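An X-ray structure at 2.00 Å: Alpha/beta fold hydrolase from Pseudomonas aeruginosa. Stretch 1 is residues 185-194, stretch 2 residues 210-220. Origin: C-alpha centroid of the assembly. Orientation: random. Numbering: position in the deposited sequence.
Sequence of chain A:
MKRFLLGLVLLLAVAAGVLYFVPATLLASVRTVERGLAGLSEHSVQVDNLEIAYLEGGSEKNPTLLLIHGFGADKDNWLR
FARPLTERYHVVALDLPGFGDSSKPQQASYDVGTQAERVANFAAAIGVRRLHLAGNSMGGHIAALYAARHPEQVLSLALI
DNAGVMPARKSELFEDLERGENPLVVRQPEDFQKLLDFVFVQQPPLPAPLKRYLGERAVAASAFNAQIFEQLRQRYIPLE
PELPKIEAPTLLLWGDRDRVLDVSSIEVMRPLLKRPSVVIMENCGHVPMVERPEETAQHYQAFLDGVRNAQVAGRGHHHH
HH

Stretch 1 185-194: VVRQPEDFQK
Stretch 2 210-220: LKRYLGERAVA

The contact is centred on F192, whose side chain (chi1 -175°, t; chi2 66°) points toward the second stretch and sits as a knob in a hole formed by K211, L214, G215 and A218. These four lie on one side of the helix that runs through all of 210-220, with phi/psi near -62/-41 and regular i to i+4 hydrogen bonds, such as G215 N to K211 O at 2.9 Å and V219 N to G215 O at 3.0 Å. G215 lets the ring come close to the helix backbone: G215 CA lies 3.9 Å from the centroid of the F192 ring, 27° off its normal, a CH-pi contact over the face, and is 3.5 Å from F192 CG. The CA atoms of F192 and G215 are 5.2 Å apart, and a beta carbon on G215 would fall about 3.3 Å from F192 CB, a tight fit. Around the ring, F192 CZ meets L214 CB at 3.7 Å and F192 CD1 meets A218 CB at 4.0 Å, with L214 in the mt rotamer.

The first stretch runs as an extended segment through V185 (-110/111) and V186 (-94/101), bends at R187 (-83/-36), and extends again at Q188 (-125/152). A type I turn from Q188 to D191 follows, closed by D191 N to Q188 O at 2.8 Å, and leads into helix through F192, Q193 and K194. As this chain advances from R187 to F192, its neighbours on the helix step back from V219 to G215, so the two run in opposite senses; R187 CA and V219 CA are 5.3 Å apart.

Near the R187 end, V186 (chi1 t) points toward the helix, its CB 4.0 Å from A218 CB and its CG1 4.2 Å from V219 CG2. V219, also t, spreads its methyls along the loop: CG2 reaches P189 CD at 4.3 Å, while CG1 lies 3.5 Å from R187 O. Backbone polarity contributes here through a nearly linear CA-H...O contact, V219 CA to V186 O at 3.3 Å with 163° at the hydrogen. A water also links the backbones, accepting from V186 N at 3.1 Å and donating to A218 O at 2.9 Å.

At the polar edge beyond F192, the extended K211 side chain (all four chi angles t) reaches Q193, and K211 NZ donates a short 2.6 Å hydrogen bond to Q193 OE1. Q193 (chi1 t, chi2 p, chi3 58°) brings its amide oxygen to the ammonium group, while Q193 NE2 is satisfied elsewhere in the structure.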

ATOM      1  N   VAL A 185       3.842 -13.790   0.745  1.00 46.48           N
ATOM      2  CA  VAL A 185       5.226 -13.907   1.174  1.00 48.14           C
ATOM      3  C   VAL A 185       5.988 -14.698   0.115  1.00 50.64           C
ATOM      4  O   VAL A 185       5.757 -15.887  -0.072  1.00 55.04           O
ATOM      5  CB  VAL A 185       5.357 -14.604   2.548  1.00 49.99           C
ATOM      6  CG1 VAL A 185       6.816 -14.779   2.897  1.00 52.10           C
ATOM      7  CG2 VAL A 185       4.658 -13.786   3.632  1.00 48.84           C
ATOM      8  N   VAL A 186       6.889 -14.020  -0.584  1.00 50.75           N
ATOM      9  CA  VAL A 186       7.568 -14.580  -1.746  1.00 50.56           C
ATOM     10  C   VAL A 186       8.901 -15.213  -1.338  1.00 55.75           C
ATOM     11  O   VAL A 186       9.889 -14.506  -1.136  1.00 56.56           O
ATOM     12  CB  VAL A 186       7.793 -13.488  -2.813  1.00 49.01           C
ATOM     13  CG1 VAL A 186       8.426 -14.067  -4.054  1.00 51.62           C
ATOM     14  CG2 VAL A 186       6.467 -12.812  -3.156  1.00 47.19           C
ATOM     15  N   ARG A 187       8.917 -16.542  -1.214  1.00 55.49           N
ATOM     16  CA  ARG A 187      10.095 -17.273  -0.729  1.00 60.79           C
ATOM     17  C   ARG A 187      11.125 -17.552  -1.823  1.00 67.03           C
ATOM     18  O   ARG A 187      12.337 -17.558  -1.573  1.00 63.28           O
ATOM     19  CB  ARG A 187       9.673 -18.607  -0.104  1.00 66.66           C
ATOM     20  CG  ARG A 187       8.606 -18.493   0.965  1.00 73.12           C
ATOM     21  CD  ARG A 187       9.169 -17.931   2.243  1.00 76.09           C
ATOM     22  NE  ARG A 187       8.238 -18.076   3.357  1.00 76.33           N
ATOM     23  CZ  ARG A 187       8.560 -17.842   4.626  1.00 76.64           C
ATOM     24  NH1 ARG A 187       9.793 -17.456   4.938  1.00 73.59           N
ATOM     25  NH2 ARG A 187       7.653 -17.997   5.582  1.00 75.03           N
ATOM     26  N   GLN A 188      10.625 -17.817  -3.025  1.00 61.68           N
ATOM     27  CA  GLN A 188      11.450 -18.153  -4.180  1.00 64.80           C
ATOM     28  C   GLN A 188      11.139 -17.216  -5.335  1.00 59.07           C
ATOM     29  O   GLN A 188      10.018 -16.728  -5.438  1.00 56.59           O
ATOM     30  CB  GLN A 188      11.225 -19.608  -4.600  1.00 73.49           C
ATOM     31  CG  GLN A 188      11.485 -20.637  -3.526  1.00 83.64           C
ATOM     32  CD  GLN A 188      12.952 -20.998  -3.446  1.00 91.16           C
ATOM     33  OE1 GLN A 188      13.757 -20.269  -2.864  1.00 90.89           O
ATOM     34  NE2 GLN A 188      13.313 -22.122  -4.056  1.00 99.61           N
ATOM     35  N   PRO A 189      12.127 -16.983  -6.215  1.00 60.20           N
ATOM     36  CA  PRO A 189      11.977 -16.003  -7.291  1.00 64.95           C
ATOM     37  C   PRO A 189      10.771 -16.299  -8.191  1.00 63.03           C
ATOM     38  O   PRO A 189      10.152 -15.344  -8.675  1.00 55.06           O
ATOM     39  CB  PRO A 189      13.292 -16.139  -8.073  1.00 72.30           C
ATOM     40  CG  PRO A 189      14.271 -16.704  -7.075  1.00 74.09           C
ATOM     41  CD  PRO A 189      13.456 -17.634  -6.237  1.00 68.26           C
ATOM     42  N   GLU A 190      10.420 -17.577  -8.369  1.00 61.84           N
ATOM     43  CA  GLU A 190       9.285 -17.925  -9.229  1.00 66.86           C
ATOM     44  C   GLU A 190       7.948 -17.608  -8.546  1.00 65.00           C
ATOM     45  O   GLU A 190       6.899 -17.554  -9.203  1.00 67.09           O
ATOM     46  CB  GLU A 190       9.289 -19.411  -9.597  1.00 75.30           C
ATOM     47  CG  GLU A 190       8.860 -20.318  -8.451  1.00 87.77           C
ATOM     48  CD  GLU A 190       9.989 -20.791  -7.560  1.00 99.38           C
ATOM     49  OE1 GLU A 190      11.119 -20.281  -7.692  1.00 96.63           O
ATOM     50  OE2 GLU A 190       9.727 -21.658  -6.695  1.00107.90           O
ATOM     51  N   ASP A 191       7.972 -17.395  -7.230  1.00 57.41           N
ATOM     52  CA  ASP A 191       6.730 -17.104  -6.509  1.00 55.18           C
ATOM     53  C   ASP A 191       6.317 -15.649  -6.690  1.00 50.75           C
ATOM     54  O   ASP A 191       5.214 -15.260  -6.303  1.00 53.82           O
ATOM     55  CB  ASP A 191       6.867 -17.412  -5.014  1.00 54.18           C
ATOM     56  CG  ASP A 191       6.865 -18.911  -4.714  1.00 66.93           C
ATOM     57  OD1 ASP A 191       6.658 -19.714  -5.651  1.00 72.08           O
ATOM     58  OD2 ASP A 191       7.068 -19.281  -3.531  1.00 73.34           O
ATOM     59  N   PHE A 192       7.191 -14.834  -7.272  1.00 50.22           N
ATOM     60  CA  PHE A 192       6.832 -13.437  -7.457  1.00 47.68           C
ATOM     61  C   PHE A 192       5.786 -13.314  -8.558  1.00 46.70           C
ATOM     62  O   PHE A 192       4.814 -12.590  -8.394  1.00 47.06           O
ATOM     63  CB  PHE A 192       8.043 -12.560  -7.777  1.00 50.44           C
ATOM     64  CG  PHE A 192       7.700 -11.089  -7.857  1.00 45.58           C
ATOM     65  CD1 PHE A 192       7.291 -10.402  -6.725  1.00 44.21           C
ATOM     66  CD2 PHE A 192       7.760 -10.409  -9.065  1.00 45.05           C
ATOM     67  CE1 PHE A 192       6.948  -9.044  -6.787  1.00 43.51           C
ATOM     68  CE2 PHE A 192       7.432  -9.057  -9.140  1.00 45.86           C
ATOM     69  CZ  PHE A 192       7.016  -8.373  -7.998  1.00 45.25           C
ATOM     70  N   GLN A 193       5.968 -14.029  -9.669  1.00 48.25           N
ATOM     71  CA  GLN A 193       4.946 -14.023 -10.721  1.00 49.63           C
ATOM     72  C   GLN A 193       3.641 -14.565 -10.168  1.00 50.33           C
ATOM     73  O   GLN A 193       2.567 -14.123 -10.559  1.00 46.23           O
ATOM     74  CB  GLN A 193       5.363 -14.850 -11.946  1.00 50.00           C
ATOM     75  CG  GLN A 193       4.327 -14.771 -13.097  1.00 55.13           C
ATOM     76  CD  GLN A 193       4.132 -13.356 -13.618  1.00 51.98           C
ATOM     77  OE1 GLN A 193       5.083 -12.726 -14.061  1.00 54.16           O
ATOM     78  NE2 GLN A 193       2.899 -12.848 -13.566  1.00 47.49           N
ATOM     79  N   LYS A 194       3.746 -15.517  -9.243  1.00 48.62           N
ATOM     80  CA  LYS A 194       2.572 -16.090  -8.600  1.00 48.58           C
ATOM     81  C   LYS A 194       1.825 -15.032  -7.786  1.00 48.78           C
ATOM     82  O   LYS A 194       0.589 -14.992  -7.785  1.00 48.14           O
ATOM     83  CB  LYS A 194       2.982 -17.264  -7.709  1.00 56.92           C
ATOM     84  CG  LYS A 194       1.837 -17.918  -6.968  1.00 63.68           C
ATOM     85  N   LEU A 210      12.990  -5.704 -15.058  1.00 48.15           N
ATOM     86  CA  LEU A 210      12.456  -5.050 -13.871  1.00 49.04           C
ATOM     87  C   LEU A 210      11.728  -6.053 -12.980  1.00 45.01           C
ATOM     88  O   LEU A 210      11.864  -6.025 -11.758  1.00 44.79           O
ATOM     89  CB  LEU A 210      11.507  -3.907 -14.250  1.00 48.07           C
ATOM     90  CG  LEU A 210      10.859  -3.207 -13.044  1.00 46.72           C
ATOM     91  CD1 LEU A 210      11.909  -2.653 -12.101  1.00 48.30           C
ATOM     92  CD2 LEU A 210       9.933  -2.101 -13.514  1.00 46.07           C
ATOM     93  N   LYS A 211      10.966  -6.947 -13.599  1.00 44.25           N
ATOM     94  CA  LYS A 211      10.231  -7.964 -12.858  1.00 47.13           C
ATOM     95  C   LYS A 211      11.152  -8.861 -12.030  1.00 47.29           C
ATOM     96  O   LYS A 211      10.878  -9.122 -10.872  1.00 46.31           O
ATOM     97  CB  LYS A 211       9.415  -8.828 -13.816  1.00 50.25           C
ATOM     98  CG  LYS A 211       8.710  -9.990 -13.137  1.00 52.83           C
ATOM     99  CD  LYS A 211       8.127 -10.924 -14.179  1.00 60.86           C
ATOM    100  CE  LYS A 211       8.067 -12.351 -13.662  1.00 70.72           C
ATOM    101  NZ  LYS A 211       7.563 -13.303 -14.701  1.00 74.00           N
ATOM    102  N   ARG A 212      12.245  -9.320 -12.630  1.00 48.50           N
ATOM    103  CA  ARG A 212      13.183 -10.183 -11.921  1.00 52.80           C
ATOM    104  C   ARG A 212      13.790  -9.501 -10.692  1.00 48.04           C
ATOM    105  O   ARG A 212      13.963 -10.124  -9.643  1.00 53.09           O
ATOM    106  CB  ARG A 212      14.293 -10.655 -12.866  1.00 56.82           C
ATOM    107  CG  ARG A 212      13.868 -11.822 -13.740  1.00 70.65           C
ATOM    108  CD  ARG A 212      15.022 -12.397 -14.555  1.00 81.91           C
ATOM    109  NE  ARG A 212      15.025 -11.904 -15.931  1.00 84.69           N
ATOM    110  CZ  ARG A 212      15.880 -11.002 -16.401  1.00 88.85           C
ATOM    111  NH1 ARG A 212      16.816 -10.493 -15.607  1.00 91.81           N
ATOM    112  NH2 ARG A 212      15.804 -10.616 -17.668  1.00 84.58           N
ATOM    113  N   TYR A 213      14.132  -8.224 -10.818  1.00 45.82           N
ATOM    114  CA  TYR A 213      14.707  -7.499  -9.687  1.00 50.76           C
ATOM    115  C   TYR A 213      13.666  -7.310  -8.596  1.00 43.28           C
ATOM    116  O   TYR A 213      13.973  -7.458  -7.417  1.00 44.18           O
ATOM    117  CB  TYR A 213      15.297  -6.168 -10.135  1.00 46.78           C
ATOM    118  CG  TYR A 213      16.003  -5.385  -9.049  1.00 49.29           C
ATOM    119  CD1 TYR A 213      17.086  -5.935  -8.358  1.00 51.80           C
ATOM    120  CD2 TYR A 213      15.679  -4.064  -8.803  1.00 44.36           C
ATOM    121  CE1 TYR A 213      17.770  -5.205  -7.398  1.00 51.63           C
ATOM    122  CE2 TYR A 213      16.356  -3.327  -7.853  1.00 50.49           C
ATOM    123  CZ  TYR A 213      17.395  -3.900  -7.152  1.00 50.01           C
ATOM    124  OH  TYR A 213      18.055  -3.147  -6.218  1.00 55.82           O
ATOM    125  N   LEU A 214      12.440  -6.966  -8.977  1.00 40.68           N
ATOM    126  CA  LEU A 214      11.365  -6.833  -7.987  1.00 41.19           C
ATOM    127  C   LEU A 214      11.189  -8.161  -7.241  1.00 43.46           C
ATOM    128  O   LEU A 214      11.013  -8.179  -6.019  1.00 44.18           O
ATOM    129  CB  LEU A 214      10.049  -6.419  -8.646  1.00 37.49           C
ATOM    130  CG  LEU A 214      10.044  -5.002  -9.221  1.00 43.78           C
ATOM    131  CD1 LEU A 214       8.731  -4.710  -9.938  1.00 40.85           C
ATOM    132  CD2 LEU A 214      10.320  -3.979  -8.121  1.00 39.67           C
ATOM    133  N   GLY A 215      11.258  -9.266  -7.983  1.00 45.11           N
ATOM    134  CA  GLY A 215      11.160 -10.591  -7.396  1.00 44.78           C
ATOM    135  C   GLY A 215      12.326 -10.888  -6.459  1.00 53.01           C
ATOM    136  O   GLY A 215      12.147 -11.500  -5.405  1.00 48.84           O
ATOM    137  N   GLU A 216      13.527 -10.464  -6.847  1.00 47.55           N
ATOM    138  CA  GLU A 216      14.696 -10.636  -5.989  1.00 50.30           C
ATOM    139  C   GLU A 216      14.518  -9.845  -4.696  1.00 53.01           C
ATOM    140  O   GLU A 216      14.763 -10.356  -3.604  1.00 51.37           O
ATOM    141  CB  GLU A 216      15.973 -10.195  -6.704  1.00 63.97           C
ATOM    142  CG  GLU A 216      16.417 -11.120  -7.826  1.00 78.80           C
ATOM    143  CD  GLU A 216      17.653 -10.615  -8.548  1.00 94.02           C
ATOM    144  OE1 GLU A 216      18.323  -9.695  -8.028  1.00 98.73           O
ATOM    145  OE2 GLU A 216      17.953 -11.141  -9.640  1.00101.45           O
ATOM    146  N   ARG A 217      14.061  -8.603  -4.819  1.00 48.26           N
ATOM    147  CA  ARG A 217      13.823  -7.768  -3.646  1.00 51.24           C
ATOM    148  C   ARG A 217      12.763  -8.376  -2.722  1.00 50.00           C
ATOM    149  O   ARG A 217      12.885  -8.300  -1.500  1.00 49.27           O
ATOM    150  CB  ARG A 217      13.404  -6.356  -4.076  1.00 47.00           C
ATOM    151  CG  ARG A 217      14.517  -5.587  -4.778  1.00 49.07           C
ATOM    152  CD  ARG A 217      13.985  -4.330  -5.444  1.00 56.37           C
ATOM    153  NE  ARG A 217      13.284  -3.465  -4.501  1.00 59.93           N
ATOM    154  CZ  ARG A 217      13.879  -2.562  -3.728  1.00 66.50           C
ATOM    155  NH1 ARG A 217      15.196  -2.399  -3.781  1.00 69.72           N
ATOM    156  NH2 ARG A 217      13.154  -1.819  -2.902  1.00 71.55           N
ATOM    157  N   ALA A 218      11.721  -8.963  -3.308  1.00 44.62           N
ATOM    158  CA  ALA A 218      10.655  -9.588  -2.526  1.00 41.32           C
ATOM    159  C   ALA A 218      11.164 -10.810  -1.759  1.00 44.13           C
ATOM    160  O   ALA A 218      10.797 -11.025  -0.602  1.00 48.14           O
ATOM    161  CB  ALA A 218       9.485  -9.969  -3.433  1.00 40.21           C
ATOM    162  N   VAL A 219      12.012 -11.611  -2.399  1.00 46.86           N
ATOM    163  CA  VAL A 219      12.619 -12.751  -1.726  1.00 50.24           C
ATOM    164  C   VAL A 219      13.472 -12.280  -0.545  1.00 54.55           C
ATOM    165  O   VAL A 219      13.384 -12.825   0.551  1.00 52.50           O
ATOM    166  CB  VAL A 219      13.494 -13.598  -2.692  1.00 53.62           C
ATOM    167  CG1 VAL A 219      14.299 -14.653  -1.920  1.00 57.84           C
ATOM    168  CG2 VAL A 219      12.640 -14.254  -3.772  1.00 53.28           C
ATOM    169  N   ALA A 220      14.276 -11.245  -0.762  1.00 56.51           N
ATOM    170  CA  ALA A 220      15.145 -10.740   0.297  1.00 60.27           C
ATOM    171  C   ALA A 220      14.330 -10.225   1.489  1.00 51.46           C
ATOM    172  O   ALA A 220      14.775 -10.300   2.625  1.00 55.44           O
ATOM    173  CB  ALA A 220      16.056  -9.648  -0.240  1.00 62.16           C
TER
HETATM  174  O   HOH W   1       8.061 -11.317   0.428  1.00 42.62           O